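PDB 4JZ6: salicylaldehyde dehydrogenase NahF from Pseudomonas putida, which probably oxidises salicylaldehyde to salicylate with NAD(+) as the electron acceptor, a step in the bacterial degradation of naphthalene. Local coordinates for residues A[359-362]-A[366-369]; A[381-386]-A[390-395]; A[96-101]-A[198-203]; A[162-165]-A[170-173]; A[431-436]-A[449-454]. All blocks are in the same frame, centred on the assembly; numbering follows the deposited sequence.

Interaction 1. Residues A[359-362]-A[366-369]; sequences DAID and KVVC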
# COMPACT_ATOMS: atom_id res chain seq x y z
N ASP A 359 10.23 35.24 -3.74
CA ASP A 359 8.84 35.27 -3.30
C ASP A 359 8.74 35.55 -1.80
O ASP A 359 8.00 36.43 -1.38
CB ASP A 359 8.13 33.96 -3.63
CG ASP A 359 6.73 33.89 -3.05
OD1 ASP A 359 5.78 34.34 -3.72
OD2 ASP A 359 6.59 33.40 -1.91
N ALA A 360 9.50 34.79 -1.01
CA ALA A 360 9.56 34.99 0.43
C ALA A 360 10.03 36.40 0.76
O ALA A 360 9.42 37.10 1.57
CB ALA A 360 10.48 33.96 1.06
N ILE A 361 11.11 36.82 0.11
CA ILE A 361 11.72 38.12 0.40
C ILE A 361 10.81 39.30 0.04
O ILE A 361 10.81 40.33 0.73
CB ILE A 361 13.14 38.23 -0.25
CG1 ILE A 361 14.14 38.72 0.79
CG2 ILE A 361 13.15 39.11 -1.49
CD1 ILE A 361 14.13 37.89 2.03
N ASP A 362 10.03 39.15 -1.03
CA ASP A 362 9.11 40.20 -1.45
C ASP A 362 7.91 40.29 -0.52
O ASP A 362 7.23 41.31 -0.47
CB ASP A 362 8.62 39.95 -2.89
CG ASP A 362 9.70 40.23 -3.92
OD1 ASP A 362 10.63 41.02 -3.64
OD2 ASP A 362 9.61 39.66 -5.03
N LYS A 366 13.00 37.78 5.98
CA LYS A 366 14.20 38.48 6.39
C LYS A 366 15.41 37.54 6.31
O LYS A 366 15.45 36.52 7.00
CB LYS A 366 14.01 39.02 7.81
CG LYS A 366 15.22 39.66 8.45
CD LYS A 366 14.90 40.18 9.85
CE LYS A 366 16.16 40.51 10.63
NZ LYS A 366 17.09 41.38 9.84
N VAL A 367 16.36 37.86 5.44
CA VAL A 367 17.58 37.09 5.33
C VAL A 367 18.44 37.39 6.54
O VAL A 367 19.06 38.46 6.62
CB VAL A 367 18.38 37.45 4.05
CG1 VAL A 367 19.62 36.57 3.93
CG2 VAL A 367 17.51 37.28 2.82
N VAL A 368 18.47 36.48 7.50
CA VAL A 368 19.28 36.71 8.70
C VAL A 368 20.71 36.26 8.49
O VAL A 368 21.61 36.66 9.22
CB VAL A 368 18.69 36.06 9.96
CG1 VAL A 368 17.49 36.86 10.47
CG2 VAL A 368 18.31 34.62 9.68
N CYS A 369 20.91 35.42 7.48
CA CYS A 369 22.26 35.04 7.05
C CYS A 369 22.21 34.41 5.66
O CYS A 369 21.19 33.86 5.25
CB CYS A 369 22.93 34.10 8.06
SG CYS A 369 22.86 32.35 7.65
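Two first torsions decide how I361 and V367 meet. In I361 chi1 is -131°, away from a staggered position, and the next turn of the chain (chi2 53°) carries the delta methyl off the helix side toward the strand. In V367 the branch CG1 is anti to the backbone N (chi1 -177°), and this places CG2 beside that nitrogen, on the side from which the isoleucine arrives. The two side chains slant across each other, and I361 CD1 touches V367 CG2 at 3.5 Å. The same delta methyl lies over the start of the strand, 4.1 Å from K366 N, whereas the K366 side chain sets out away from the helix. Such packing of the C-terminal part of helix 349-362 on the strand that follows it is a simple case of alpha/beta layering, with strand 366-369 the outermost of its sheet. Its neighbour is strand 381-384, where V368 and C369 both face I382 in a classic beta bulge. The chemistry is purely apolar, a methyl against a methyl near the surface, with only 90 Å² buried, which implies local fitting of the helix to the sheet edge and no directional bond between them.

Interaction 2. Residues A[381-386]-A[390-395]; sequences TILDHV and MRIYDE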
# COMPACT_ATOMS: atom_id res chain seq x y z
N THR A 381 22.11 29.64 4.05
CA THR A 381 21.13 30.71 4.13
C THR A 381 20.00 30.39 5.11
O THR A 381 19.44 29.30 5.09
CB THR A 381 20.55 31.02 2.74
OG1 THR A 381 21.61 31.32 1.82
CG2 THR A 381 19.60 32.20 2.79
N ILE A 382 19.66 31.35 5.97
CA ILE A 382 18.52 31.22 6.87
C ILE A 382 17.57 32.40 6.69
O ILE A 382 17.98 33.56 6.74
CB ILE A 382 18.96 31.17 8.35
CG1 ILE A 382 20.00 30.08 8.59
CG2 ILE A 382 17.76 30.95 9.25
CD1 ILE A 382 20.63 30.14 9.96
N LEU A 383 16.29 32.10 6.48
CA LEU A 383 15.26 33.14 6.38
C LEU A 383 14.42 33.13 7.65
O LEU A 383 13.99 32.07 8.12
CB LEU A 383 14.38 32.93 5.14
CG LEU A 383 15.10 32.88 3.79
CD1 LEU A 383 14.12 32.65 2.65
CD2 LEU A 383 15.85 34.16 3.58
N ASP A 384 14.20 34.32 8.21
CA ASP A 384 13.42 34.47 9.44
C ASP A 384 12.09 35.17 9.14
O ASP A 384 11.95 35.84 8.11
CB ASP A 384 14.20 35.28 10.47
CG ASP A 384 13.62 35.17 11.87
OD1 ASP A 384 12.54 34.57 12.03
OD2 ASP A 384 14.25 35.69 12.81
N HIS A 385 11.13 35.03 10.06
CA HIS A 385 9.79 35.60 9.90
C HIS A 385 9.13 35.15 8.60
O HIS A 385 8.59 35.96 7.85
CB HIS A 385 9.84 37.13 9.95
CG HIS A 385 10.57 37.67 11.14
ND1 HIS A 385 10.04 37.67 12.41
CD2 HIS A 385 11.80 38.22 11.24
CE1 HIS A 385 10.91 38.21 13.24
NE2 HIS A 385 11.99 38.55 12.56
N VAL A 386 9.21 33.85 8.34
CA VAL A 386 8.52 33.25 7.21
C VAL A 386 7.06 32.99 7.60
O VAL A 386 6.78 32.53 8.71
CB VAL A 386 9.23 31.97 6.75
CG1 VAL A 386 8.37 31.19 5.78
CG2 VAL A 386 10.57 32.33 6.13
N MET A 390 3.91 32.70 1.99
CA MET A 390 5.11 32.54 1.19
C MET A 390 5.21 31.10 0.68
O MET A 390 4.89 30.16 1.41
CB MET A 390 6.35 32.88 2.02
CG MET A 390 6.32 34.27 2.62
SD MET A 390 7.60 34.51 3.87
CE MET A 390 7.09 36.06 4.58
N ARG A 391 5.64 30.93 -0.57
CA ARG A 391 5.80 29.60 -1.14
C ARG A 391 6.77 28.76 -0.32
O ARG A 391 6.52 27.58 -0.08
CB ARG A 391 6.29 29.70 -2.59
CG ARG A 391 5.34 30.40 -3.54
CD ARG A 391 5.95 30.48 -4.93
NE ARG A 391 6.41 29.17 -5.39
CZ ARG A 391 7.33 28.99 -6.33
NH1 ARG A 391 7.89 30.03 -6.93
NH2 ARG A 391 7.69 27.75 -6.67
N ILE A 392 7.86 29.37 0.13
CA ILE A 392 8.91 28.65 0.86
C ILE A 392 8.44 28.14 2.23
O ILE A 392 9.10 27.30 2.85
CB ILE A 392 10.20 29.49 0.99
CG1 ILE A 392 11.42 28.58 1.17
CG2 ILE A 392 10.08 30.49 2.12
CD1 ILE A 392 12.75 29.30 1.05
N TYR A 393 7.30 28.65 2.69
CA TYR A 393 6.68 28.17 3.93
C TYR A 393 6.47 26.65 3.94
O TYR A 393 6.71 25.99 4.95
CB TYR A 393 5.34 28.88 4.13
CG TYR A 393 4.56 28.54 5.38
CD1 TYR A 393 3.50 27.65 5.34
CD2 TYR A 393 4.86 29.14 6.60
CE1 TYR A 393 2.76 27.35 6.47
CE2 TYR A 393 4.13 28.85 7.74
CZ TYR A 393 3.09 27.95 7.67
OH TYR A 393 2.36 27.66 8.81
N ASP A 394 6.06 26.07 2.81
CA ASP A 394 5.83 24.64 2.79
C ASP A 394 6.40 23.94 1.56
O ASP A 394 6.45 22.71 1.50
CB ASP A 394 4.34 24.32 2.94
CG ASP A 394 4.08 22.88 3.32
OD1 ASP A 394 4.91 22.31 4.07
OD2 ASP A 394 3.05 22.31 2.88
N GLU A 395 6.83 24.70 0.56
CA GLU A 395 7.47 24.10 -0.61
C GLU A 395 8.87 23.59 -0.27
O GLU A 395 9.68 24.32 0.31
CB GLU A 395 7.53 25.11 -1.76
CG GLU A 395 6.73 24.70 -2.98
CD GLU A 395 6.31 25.89 -3.81
OE1 GLU A 395 6.96 26.15 -4.85
OE2 GLU A 395 5.32 26.56 -3.44
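V386 gathers M390, I392 and Y393 around a single methyl group, as following its side chain outward makes clear. At the root, V386 CA lies 3.7 Å from M390 SD, and CB is the next atom to pass the sulfur. Beyond it, CG1 stands anti to the backbone N (chi1 168°), a torsion that swings this branch toward the 390-395 loop. The methyl then has three neighbours at once: M390 SD at 3.9 Å, CG2 of I392, and the Y393 backbone, where V386 CG1 comes within 3.9 Å of Y393 CA. It also approaches the tyrosine ring at the edge, near the ring plane, 4.1 Å from Y393 CD2. The methionine runs extended beyond its CG and slants across V386, and its terminal CE reaches 3.6 Å from H385 O. Further back along the strand, L383 CD1 meets I392 CD1 at 4.0 Å, the two side chains crossing at about a right angle. Outside this group, the Y393 hydroxyl hydrogen-bonds D419 OD1, and R306 makes a cation-pi contact with the ring. The contact itself is thus dispersive, aliphatic and sulfur surface covering L383 and the chain just beyond strand 381-384, while the hydrogen bonds that pin the loop are made to other elements.

Interaction 3. Residues A[96-101]-A[198-203]; sequences TPKFIE and HALITQ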
# COMPACT_ATOMS: atom_id res chain seq x y z
N THR A 96 35.31 1.26 0.41
CA THR A 96 35.00 2.56 1.02
C THR A 96 35.70 3.78 0.39
O THR A 96 35.04 4.77 0.07
CB THR A 96 35.18 2.55 2.57
OG1 THR A 96 34.29 1.59 3.16
CG2 THR A 96 34.88 3.92 3.15
N PRO A 97 37.03 3.73 0.20
CA PRO A 97 37.70 4.89 -0.40
C PRO A 97 37.18 5.25 -1.79
O PRO A 97 37.14 6.44 -2.12
CB PRO A 97 39.15 4.43 -0.51
CG PRO A 97 39.30 3.41 0.55
CD PRO A 97 38.00 2.68 0.56
N LYS A 98 36.80 4.26 -2.59
CA LYS A 98 36.28 4.52 -3.94
C LYS A 98 34.92 5.22 -3.88
O LYS A 98 34.65 6.15 -4.64
CB LYS A 98 36.20 3.23 -4.76
CG LYS A 98 35.67 3.39 -6.18
CD LYS A 98 36.55 4.32 -7.01
CE LYS A 98 37.96 3.76 -7.21
NZ LYS A 98 38.96 4.82 -7.53
N PHE A 99 34.07 4.77 -2.96
CA PHE A 99 32.77 5.40 -2.77
C PHE A 99 32.93 6.87 -2.40
O PHE A 99 32.25 7.73 -2.96
CB PHE A 99 31.96 4.68 -1.70
CG PHE A 99 31.20 3.50 -2.22
CD1 PHE A 99 30.06 3.67 -2.99
CD2 PHE A 99 31.61 2.21 -1.93
CE1 PHE A 99 29.36 2.58 -3.48
CE2 PHE A 99 30.92 1.11 -2.41
CZ PHE A 99 29.79 1.30 -3.19
N ILE A 100 33.83 7.13 -1.45
CA ILE A 100 34.11 8.50 -1.02
C ILE A 100 34.50 9.34 -2.23
O ILE A 100 33.96 10.43 -2.45
CB ILE A 100 35.24 8.54 0.02
CG1 ILE A 100 34.89 7.68 1.23
CG2 ILE A 100 35.55 9.97 0.42
CD1 ILE A 100 34.37 8.44 2.42
N GLU A 101 35.42 8.80 -3.02
CA GLU A 101 35.97 9.50 -4.17
C GLU A 101 34.92 9.76 -5.25
O GLU A 101 34.83 10.86 -5.79
CB GLU A 101 37.14 8.71 -4.76
CG GLU A 101 37.84 9.39 -5.92
CD GLU A 101 38.71 8.43 -6.70
OE1 GLU A 101 39.00 7.34 -6.18
OE2 GLU A 101 39.09 8.77 -7.84
N HIS A 198 26.13 4.22 -8.54
CA HIS A 198 25.13 3.16 -8.65
C HIS A 198 25.66 1.93 -9.39
O HIS A 198 25.27 0.80 -9.10
CB HIS A 198 23.87 3.71 -9.31
CG HIS A 198 23.08 4.62 -8.43
ND1 HIS A 198 22.07 5.43 -8.90
CD2 HIS A 198 23.15 4.84 -7.09
CE1 HIS A 198 21.56 6.12 -7.89
NE2 HIS A 198 22.19 5.77 -6.78
N ALA A 199 26.55 2.15 -10.34
CA ALA A 199 27.21 1.03 -10.99
C ALA A 199 28.10 0.34 -9.96
O ALA A 199 28.15 -0.89 -9.89
CB ALA A 199 28.02 1.50 -12.18
N LEU A 200 28.78 1.14 -9.15
CA LEU A 200 29.68 0.61 -8.13
C LEU A 200 28.95 -0.26 -7.11
O LEU A 200 29.39 -1.37 -6.80
CB LEU A 200 30.43 1.73 -7.41
CG LEU A 200 31.46 1.22 -6.40
CD1 LEU A 200 32.44 0.27 -7.08
CD2 LEU A 200 32.21 2.36 -5.73
N ILE A 201 27.83 0.24 -6.59
CA ILE A 201 27.08 -0.53 -5.61
C ILE A 201 26.62 -1.84 -6.25
O ILE A 201 26.66 -2.89 -5.62
CB ILE A 201 25.88 0.28 -4.99
CG1 ILE A 201 25.25 -0.49 -3.83
CG2 ILE A 201 24.83 0.60 -6.03
CD1 ILE A 201 24.23 0.30 -3.06
N THR A 202 26.24 -1.76 -7.52
CA THR A 202 25.88 -2.95 -8.27
C THR A 202 27.06 -3.92 -8.31
O THR A 202 26.90 -5.11 -8.03
CB THR A 202 25.47 -2.61 -9.71
OG1 THR A 202 24.39 -1.67 -9.69
CG2 THR A 202 25.04 -3.87 -10.46
N GLN A 203 28.23 -3.39 -8.65
CA GLN A 203 29.43 -4.21 -8.72
C GLN A 203 29.68 -4.94 -7.41
O GLN A 203 30.05 -6.12 -7.40
CB GLN A 203 30.65 -3.36 -9.10
CG GLN A 203 31.91 -4.18 -9.30
CD GLN A 203 33.14 -3.31 -9.43
OE1 GLN A 203 33.05 -2.10 -9.64
NE2 GLN A 203 34.31 -3.93 -9.30
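L200 and F99 join two nearly antiparallel helices that pack together in the Rossmann-type NAD-binding domain: helix 195-208, which links strands 186-189 and 215-218 of its six-stranded sheet, and helix 96-107, earlier in the chain. The short axes pass 10.9 Å apart, with 164° between their directions. L200 does most of the work. Its CG is anti to the backbone N (chi1 -175°) and so directed toward the other helix, and chi2 (55°) sets CD2 over the F99 ring, 3.5 Å from the centroid and only 5° off the ring normal, a CH-pi contact over one face. The same methyl is shared with K98, whose CG lies 3.6 Å from L200 CD2. Bends at chi2 and chi3 then turn the lysine back along its own helix to a salt bridge with E101, so aliphatic stem and charged end serve different neighbours. One residue on, I201 contributes its flank: F99 CZ lies 4.4 Å from I201 CB. M92 of helix 78-94 touches both F99 and I201 and so helps to enclose the ring. T202 faces strand 215-218 instead, and its OG1 donates to H198 O across 2.7 Å, joining T202 N as a second donor to that carbonyl.

Interaction 4. Residues A[162-165]-A[170-173]; sequences IVPW and VLAA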
# COMPACT_ATOMS: atom_id res chain seq x y z
N ILE A 162 13.39 2.25 -8.14
CA ILE A 162 13.89 3.50 -8.70
C ILE A 162 14.55 4.34 -7.61
O ILE A 162 13.93 4.65 -6.59
CB ILE A 162 12.78 4.26 -9.42
CG1 ILE A 162 12.28 3.43 -10.61
CG2 ILE A 162 13.28 5.62 -9.90
CD1 ILE A 162 11.05 4.00 -11.30
N VAL A 163 15.81 4.71 -7.83
CA VAL A 163 16.64 5.29 -6.79
C VAL A 163 17.27 6.61 -7.23
O VAL A 163 17.84 6.69 -8.31
CB VAL A 163 17.78 4.33 -6.41
CG1 VAL A 163 18.65 4.92 -5.31
CG2 VAL A 163 17.20 3.00 -5.97
N PRO A 164 17.15 7.66 -6.38
CA PRO A 164 17.69 8.99 -6.69
C PRO A 164 19.18 9.09 -6.38
O PRO A 164 19.84 8.06 -6.19
CB PRO A 164 16.90 9.90 -5.76
CG PRO A 164 16.68 9.05 -4.56
CD PRO A 164 16.46 7.65 -5.08
N TRP A 165 19.69 10.31 -6.28
CA TRP A 165 21.13 10.57 -6.25
C TRP A 165 21.67 11.08 -4.90
O TRP A 165 22.88 11.11 -4.70
CB TRP A 165 21.45 11.61 -7.32
CG TRP A 165 20.54 12.78 -7.19
CD1 TRP A 165 19.34 12.96 -7.83
CD2 TRP A 165 20.71 13.91 -6.32
NE1 TRP A 165 18.77 14.14 -7.42
CE2 TRP A 165 19.58 14.74 -6.50
CE3 TRP A 165 21.70 14.30 -5.43
CZ2 TRP A 165 19.43 15.94 -5.81
CZ3 TRP A 165 21.55 15.49 -4.74
CH2 TRP A 165 20.42 16.30 -4.93
N VAL A 170 23.03 4.54 0.19
CA VAL A 170 22.09 3.87 1.09
C VAL A 170 20.69 3.70 0.48
O VAL A 170 20.01 2.71 0.75
CB VAL A 170 22.04 4.55 2.48
CG1 VAL A 170 21.39 5.92 2.39
CG2 VAL A 170 21.32 3.65 3.49
N LEU A 171 20.28 4.65 -0.36
CA LEU A 171 18.97 4.58 -1.00
C LEU A 171 18.91 3.47 -2.05
O LEU A 171 17.86 2.86 -2.27
CB LEU A 171 18.60 5.93 -1.62
CG LEU A 171 18.43 7.07 -0.61
CD1 LEU A 171 17.86 8.31 -1.28
CD2 LEU A 171 17.57 6.62 0.54
N ALA A 172 20.04 3.21 -2.68
CA ALA A 172 20.14 2.06 -3.57
C ALA A 172 20.14 0.79 -2.74
O ALA A 172 19.38 -0.15 -3.02
CB ALA A 172 21.41 2.14 -4.42
N ALA A 173 20.99 0.76 -1.71
CA ALA A 173 21.16 -0.42 -0.86
C ALA A 173 19.83 -0.93 -0.31
O ALA A 173 19.52 -2.11 -0.43
CB ALA A 173 22.11 -0.11 0.27
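V163 and P164 press on L171 and A172 just where the chain leaves strand 159-162 and, after a short loop, enters helix 170-181. This is a strand-loop-helix passage of the Rossmann-type domain, with I162 still paired to N242 and T244 of the neighbouring strand. V163 comes next and points toward the helix. With CG1 anti to the backbone N (chi1 -180°), this methyl rests against the backbone of the first turn, 3.4 Å from A172 N and 3.6 Å from L171 C. It also touches side chains, L171 CB at 3.8 Å and A172 CB at 4.0 Å. The two methyls together straddle the L171-A172 peptide, V163 CG2 lying 3.8 Å from L171 O. P164 then takes over: the ring and the leucine cross at about a right angle, and P164 CG meets L171 CD1 at 3.6 Å. W165 turns away from the helix and stacks edge-to-face with F193, while its carbonyl accepts from T168 OG1. Between the segments lie N166 and G167, which, like V170 at the head of the helix, line the pocket of the bound salicylaldehyde. L171 touches that ligand too, and its side chain is about 6 Å from that of E267, the predicted active-site residue. The touching atoms across the contact are mainly methyl and ring carbons set against carbon and peptide atoms, implying that close shape fitting holds the start of the helix against the strand end and that the L171 side chain, which touches the ligand, is itself supported by P164 and V163.

Interaction 5. Residues A[431-436]-A[449-454]; sequences RDINRA and HINGST. With SO4 (sulfate ion), chain E.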
# COMPACT_ATOMS: atom_id res chain seq x y z
N ARG A 431 12.65 20.98 27.31
CA ARG A 431 13.16 20.40 28.55
C ARG A 431 12.11 19.56 29.30
O ARG A 431 12.47 18.58 29.95
CB ARG A 431 13.76 21.48 29.45
CG ARG A 431 15.13 21.94 29.01
CD ARG A 431 15.76 22.89 30.01
NE ARG A 431 17.21 22.96 29.83
CZ ARG A 431 17.85 23.93 29.19
NH1 ARG A 431 17.17 24.95 28.67
NH2 ARG A 431 19.17 23.89 29.08
N ASP A 432 10.84 19.95 29.20
CA ASP A 432 9.73 19.12 29.69
C ASP A 432 9.42 18.10 28.61
O ASP A 432 8.83 18.43 27.58
CB ASP A 432 8.50 19.99 29.99
CG ASP A 432 7.28 19.19 30.46
OD1 ASP A 432 7.23 17.95 30.36
OD2 ASP A 432 6.32 19.85 30.92
N ILE A 433 9.82 16.86 28.85
CA ILE A 433 9.62 15.80 27.88
C ILE A 433 8.15 15.37 27.78
O ILE A 433 7.67 15.01 26.70
CB ILE A 433 10.58 14.61 28.13
CG1 ILE A 433 11.96 14.91 27.52
CG2 ILE A 433 10.05 13.33 27.51
CD1 ILE A 433 13.02 15.27 28.51
N ASN A 434 7.43 15.44 28.90
CA ASN A 434 6.00 15.15 28.88
C ASN A 434 5.32 16.02 27.85
O ASN A 434 4.55 15.53 27.02
CB ASN A 434 5.35 15.38 30.25
CG ASN A 434 5.49 14.18 31.16
OD1 ASN A 434 5.90 13.11 30.73
ND2 ASN A 434 5.15 14.36 32.43
N ARG A 435 5.62 17.31 27.88
CA ARG A 435 5.09 18.22 26.88
C ARG A 435 5.59 17.88 25.47
O ARG A 435 4.79 17.71 24.55
CB ARG A 435 5.43 19.67 27.20
CG ARG A 435 5.05 20.59 26.06
CD ARG A 435 4.85 22.00 26.54
NE ARG A 435 6.09 22.77 26.49
CZ ARG A 435 6.15 24.08 26.73
NH1 ARG A 435 5.04 24.74 27.03
NH2 ARG A 435 7.30 24.72 26.67
N ALA A 436 6.91 17.79 25.31
CA ALA A 436 7.50 17.48 24.01
C ALA A 436 6.84 16.24 23.40
O ALA A 436 6.61 16.18 22.19
CB ALA A 436 9.00 17.28 24.15
N HIS A 449 11.52 12.94 16.56
CA HIS A 449 12.69 12.81 17.43
C HIS A 449 12.67 13.80 18.58
O HIS A 449 12.85 15.00 18.39
CB HIS A 449 13.97 12.93 16.61
CG HIS A 449 14.07 11.93 15.51
ND1 HIS A 449 14.17 10.57 15.75
CD2 HIS A 449 14.04 12.07 14.16
CE1 HIS A 449 14.22 9.93 14.60
NE2 HIS A 449 14.14 10.81 13.62
N ILE A 450 12.44 13.27 19.78
CA ILE A 450 12.35 14.12 20.97
C ILE A 450 13.74 14.54 21.42
O ILE A 450 14.56 13.72 21.84
CB ILE A 450 11.62 13.41 22.12
CG1 ILE A 450 10.23 12.94 21.67
CG2 ILE A 450 11.52 14.33 23.32
CD1 ILE A 450 9.38 14.02 21.03
N ASN A 451 14.00 15.84 21.31
CA ASN A 451 15.33 16.40 21.54
C ASN A 451 16.38 15.76 20.62
O ASN A 451 17.50 15.47 21.04
CB ASN A 451 15.71 16.30 23.01
CG ASN A 451 14.80 17.12 23.90
OD1 ASN A 451 14.55 18.29 23.64
ND2 ASN A 451 14.29 16.50 24.96
N GLY A 452 16.01 15.56 19.36
CA GLY A 452 16.92 15.06 18.36
C GLY A 452 16.77 15.78 17.03
O GLY A 452 15.79 16.50 16.82
N SER A 453 17.73 15.59 16.13
CA SER A 453 17.66 16.24 14.82
C SER A 453 16.59 15.59 13.95
O SER A 453 16.05 14.54 14.30
CB SER A 453 19.01 16.17 14.11
OG SER A 453 19.20 14.91 13.48
N THR A 454 16.29 16.22 12.81
CA THR A 454 15.34 15.65 11.86
C THR A 454 16.00 14.64 10.93
O THR A 454 15.32 13.93 10.19
CB THR A 454 14.69 16.73 10.97
OG1 THR A 454 15.64 17.16 9.97
CG2 THR A 454 14.21 17.92 11.81
S SO4 E . 20.10 27.03 27.16
O1 SO4 E . 19.91 28.46 27.39
O2 SO4 E . 20.27 26.36 28.44
O3 SO4 E . 18.91 26.51 26.49
O4 SO4 E . 21.28 26.80 26.32
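A436 and I450 bring the backbones closest, their CA atoms 6.6 Å apart, where helix 433-442 runs beside the end of strand 447-450 as it enters a type II turn from H449 to G452. I450 points toward the helix and touches it with both branches: CG2 packs on A436 CB at 4.0 Å, and CD1 reaches 3.7 Å from A436 O. Next to it, I433 CG1 lies 3.8 Å from N451 ND2, the two side chains passing at a slant. That asparagine amide is oriented by another bond, because N451 OD1 accepts from G430 N. The helix start is secured by D432 at the N-cap: its OD1 takes the R435 N-H at 3.0 Å, 70° out of the carboxylate plane. From the same end R431 stretches away with an extended chain, and its guanidinium makes a two-pronged grip on a sulfate, probably from the crystallisation liquor, through R431 NH1 to O3 (3.2 Å) and R431 NH2 to O2 (2.8 Å). R320 and the backbone N-H groups of I282 and N283, at the start of helix 282-294, also hold that ion. Helix 433-442 thus lies over strands 425-429 and 447-450 in a beta-alpha-beta unit, V428 touching both A436 and I450, and strand 447-450 pairs in a parallel ladder with a strand of the second subunit, carrying the sheet across the interface.

How the interactions relate
The five contacts sort by depth and by sheet. Interactions 1 and 2 adjoin: strands 366-369 and 381-384 pair, with K366 O accepting from D384 N, and D359 on the helix binds R391 N. Interaction 1 is a thin surface touch, whereas interaction 2 is buried and involves several side chains. Interaction 5 belongs to the same seven-stranded sheet but at its opposite edge, which the second subunit extends, and adds an asparagine amide, a capped helix start and an arginine on sulfate. Interactions 3 and 4 lie in the Rossmann-type domain and meet through I201 CD1 and A172 CB; the former joins two helices around an aromatic ring, the latter fits a loop to a helix beside the ligand.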